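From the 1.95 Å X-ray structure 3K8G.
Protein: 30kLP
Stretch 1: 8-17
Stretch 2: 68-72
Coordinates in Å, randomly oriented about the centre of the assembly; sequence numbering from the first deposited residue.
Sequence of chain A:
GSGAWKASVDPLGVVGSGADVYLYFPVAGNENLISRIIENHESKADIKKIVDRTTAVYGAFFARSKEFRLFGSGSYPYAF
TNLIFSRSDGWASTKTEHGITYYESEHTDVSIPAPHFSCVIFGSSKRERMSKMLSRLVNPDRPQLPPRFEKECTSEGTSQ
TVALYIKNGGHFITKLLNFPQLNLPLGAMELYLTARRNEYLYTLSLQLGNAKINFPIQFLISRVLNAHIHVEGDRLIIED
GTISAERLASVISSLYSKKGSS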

# COMPACT_ATOMS: atom_id res chain seq x y z
N SER A 8 19.38 2.49 -11.37
CA SER A 8 19.16 2.20 -9.96
C SER A 8 18.05 3.08 -9.41
O SER A 8 18.27 4.26 -9.17
CB SER A 8 20.46 2.42 -9.16
OG SER A 8 21.26 3.44 -9.74
N VAL A 9 16.85 2.51 -9.26
CA VAL A 9 15.69 3.19 -8.70
C VAL A 9 15.16 2.36 -7.51
O VAL A 9 14.80 1.21 -7.71
CB VAL A 9 14.55 3.36 -9.77
CG1 VAL A 9 13.26 3.86 -9.13
CG2 VAL A 9 14.97 4.29 -10.89
N ASP A 10 15.11 2.94 -6.31
CA ASP A 10 14.44 2.28 -5.17
C ASP A 10 13.01 2.82 -5.10
O ASP A 10 12.80 4.02 -4.85
CB ASP A 10 15.15 2.50 -3.81
CG ASP A 10 14.57 1.59 -2.65
OD1 ASP A 10 13.39 1.12 -2.72
OD2 ASP A 10 15.31 1.35 -1.66
N PRO A 11 12.02 1.94 -5.36
CA PRO A 11 10.66 2.47 -5.39
C PRO A 11 10.21 3.12 -4.09
O PRO A 11 9.35 4.02 -4.13
CB PRO A 11 9.80 1.21 -5.69
CG PRO A 11 10.75 0.34 -6.51
CD PRO A 11 12.07 0.52 -5.75
N LEU A 12 10.71 2.66 -2.94
CA LEU A 12 10.32 3.28 -1.65
C LEU A 12 10.82 4.73 -1.54
O LEU A 12 10.14 5.56 -0.97
CB LEU A 12 10.80 2.43 -0.44
CG LEU A 12 10.04 1.07 -0.39
CD1 LEU A 12 10.68 0.10 0.62
CD2 LEU A 12 8.55 1.25 -0.12
N GLY A 13 11.99 5.02 -2.12
CA GLY A 13 12.50 6.40 -2.14
C GLY A 13 11.70 7.28 -3.08
O GLY A 13 11.67 8.49 -2.91
N VAL A 14 11.03 6.66 -4.05
CA VAL A 14 10.19 7.41 -5.00
C VAL A 14 8.81 7.77 -4.43
O VAL A 14 8.34 8.90 -4.60
CB VAL A 14 9.99 6.67 -6.36
CG1 VAL A 14 9.04 7.50 -7.30
CG2 VAL A 14 11.32 6.36 -7.05
N VAL A 15 8.14 6.84 -3.75
CA VAL A 15 6.84 7.18 -3.14
C VAL A 15 7.02 8.20 -1.98
O VAL A 15 6.12 8.97 -1.68
CB VAL A 15 6.01 5.94 -2.70
CG1 VAL A 15 5.75 5.03 -3.95
CG2 VAL A 15 6.72 5.12 -1.59
N GLY A 16 8.19 8.19 -1.35
CA GLY A 16 8.56 9.27 -0.44
C GLY A 16 8.59 8.91 1.02
O GLY A 16 7.93 7.99 1.47
N SER A 17 9.37 9.70 1.77
CA SER A 17 9.44 9.70 3.22
C SER A 17 8.25 10.37 3.91
O SER A 17 7.64 11.25 3.36
CB SER A 17 10.69 10.54 3.64
OG SER A 17 11.78 9.72 3.47
N PHE A 68 -2.59 8.94 -1.84
CA PHE A 68 -1.74 7.75 -1.98
C PHE A 68 -0.76 8.05 -3.10
O PHE A 68 -1.13 8.67 -4.11
CB PHE A 68 -2.58 6.54 -2.43
CG PHE A 68 -3.35 5.87 -1.33
CD1 PHE A 68 -2.80 4.77 -0.65
CD2 PHE A 68 -4.67 6.23 -1.05
CE1 PHE A 68 -3.53 4.07 0.34
CE2 PHE A 68 -5.42 5.54 -0.05
CZ PHE A 68 -4.83 4.47 0.65
N ARG A 69 0.49 7.61 -2.93
CA ARG A 69 1.46 7.68 -4.00
C ARG A 69 1.89 6.28 -4.25
O ARG A 69 2.24 5.58 -3.29
CB ARG A 69 2.67 8.51 -3.58
CG ARG A 69 2.28 9.95 -3.12
CD ARG A 69 3.56 10.80 -2.90
NE ARG A 69 3.20 11.96 -2.07
CZ ARG A 69 4.01 12.52 -1.19
NH1 ARG A 69 5.26 12.06 -1.01
NH2 ARG A 69 3.57 13.55 -0.48
N LEU A 70 1.89 5.86 -5.52
CA LEU A 70 2.10 4.46 -5.86
C LEU A 70 3.15 4.36 -6.94
O LEU A 70 3.20 5.14 -7.88
CB LEU A 70 0.79 3.82 -6.37
CG LEU A 70 -0.41 3.96 -5.44
CD1 LEU A 70 -1.72 3.81 -6.17
CD2 LEU A 70 -0.26 2.93 -4.30
N PHE A 71 3.98 3.34 -6.82
CA PHE A 71 4.96 3.05 -7.82
C PHE A 71 4.83 1.59 -8.24
O PHE A 71 4.79 0.70 -7.39
CB PHE A 71 6.36 3.34 -7.24
CG PHE A 71 7.47 3.10 -8.21
CD1 PHE A 71 8.07 4.17 -8.88
CD2 PHE A 71 7.96 1.81 -8.43
CE1 PHE A 71 9.14 3.97 -9.77
CE2 PHE A 71 9.02 1.59 -9.34
CZ PHE A 71 9.60 2.67 -9.99
N GLY A 72 4.73 1.37 -9.55
CA GLY A 72 4.55 -0.00 -10.09
C GLY A 72 5.73 -0.44 -10.95
O GLY A 72 6.24 0.36 -11.71
O HOH W 1 7.32 12.67 1.02

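A short helix, P11 to V15, packs against strand 68-72 and runs roughly antiparallel to it, at 152° between their N-to-C directions, with the axes approaching to 8.0 Å. Strand alternation sets the first rule: R69 and F71 point their CA-to-CB bonds toward the helix, while L70 points away. The backbones come near at two places, 6.2 Å between P11 CA and F71 CA and 5.5 Å between V15 CA and R69 CA. The contact buries 340 Å² summed over both sides, and V15, R69 and F71 are all buried.

The helix start is secured locally. D10 caps it, its OD1 accepting from L12 N at 3.1 Å, with CB turned away from the strand. P11 suits the first turn, where its missing amide hydrogen costs no helical bond, and its ring carbon CB packs 3.4 Å from F71 CD2, with P11 CA over one face of the aromatic ring.

F71, with chi1 in t, is the apolar centre of the contact and has the largest area covered. V9 CG1 reaches its CZ at 3.9 Å, V14 CG1 its CD1 at 3.8 Å, and V15 CG1 its CB at 3.7 Å. V9 and V14 bring compact branched side chains to the ring, while V15, though directed sideways, packs against the CB that carries it and is itself well covered.

At the other end the contact turns polar. R69 NH1 donates to V15 O at 3.3 Å, using a carbonyl at the helix's C-terminal end. Its extended side chain, t at chi2 and chi3, carries the guanidinium there edge-on. One water, accepting from R69 NH1 at 3.0 Å and donating to S17 O at 2.8 Å, prolongs the link beyond the helix. Between them G16 leaves helical geometry with positive phi; a CB there would jam against the preceding carbonyl and come within 2.9 Å of R69 NH1, so glycine fits on both counts.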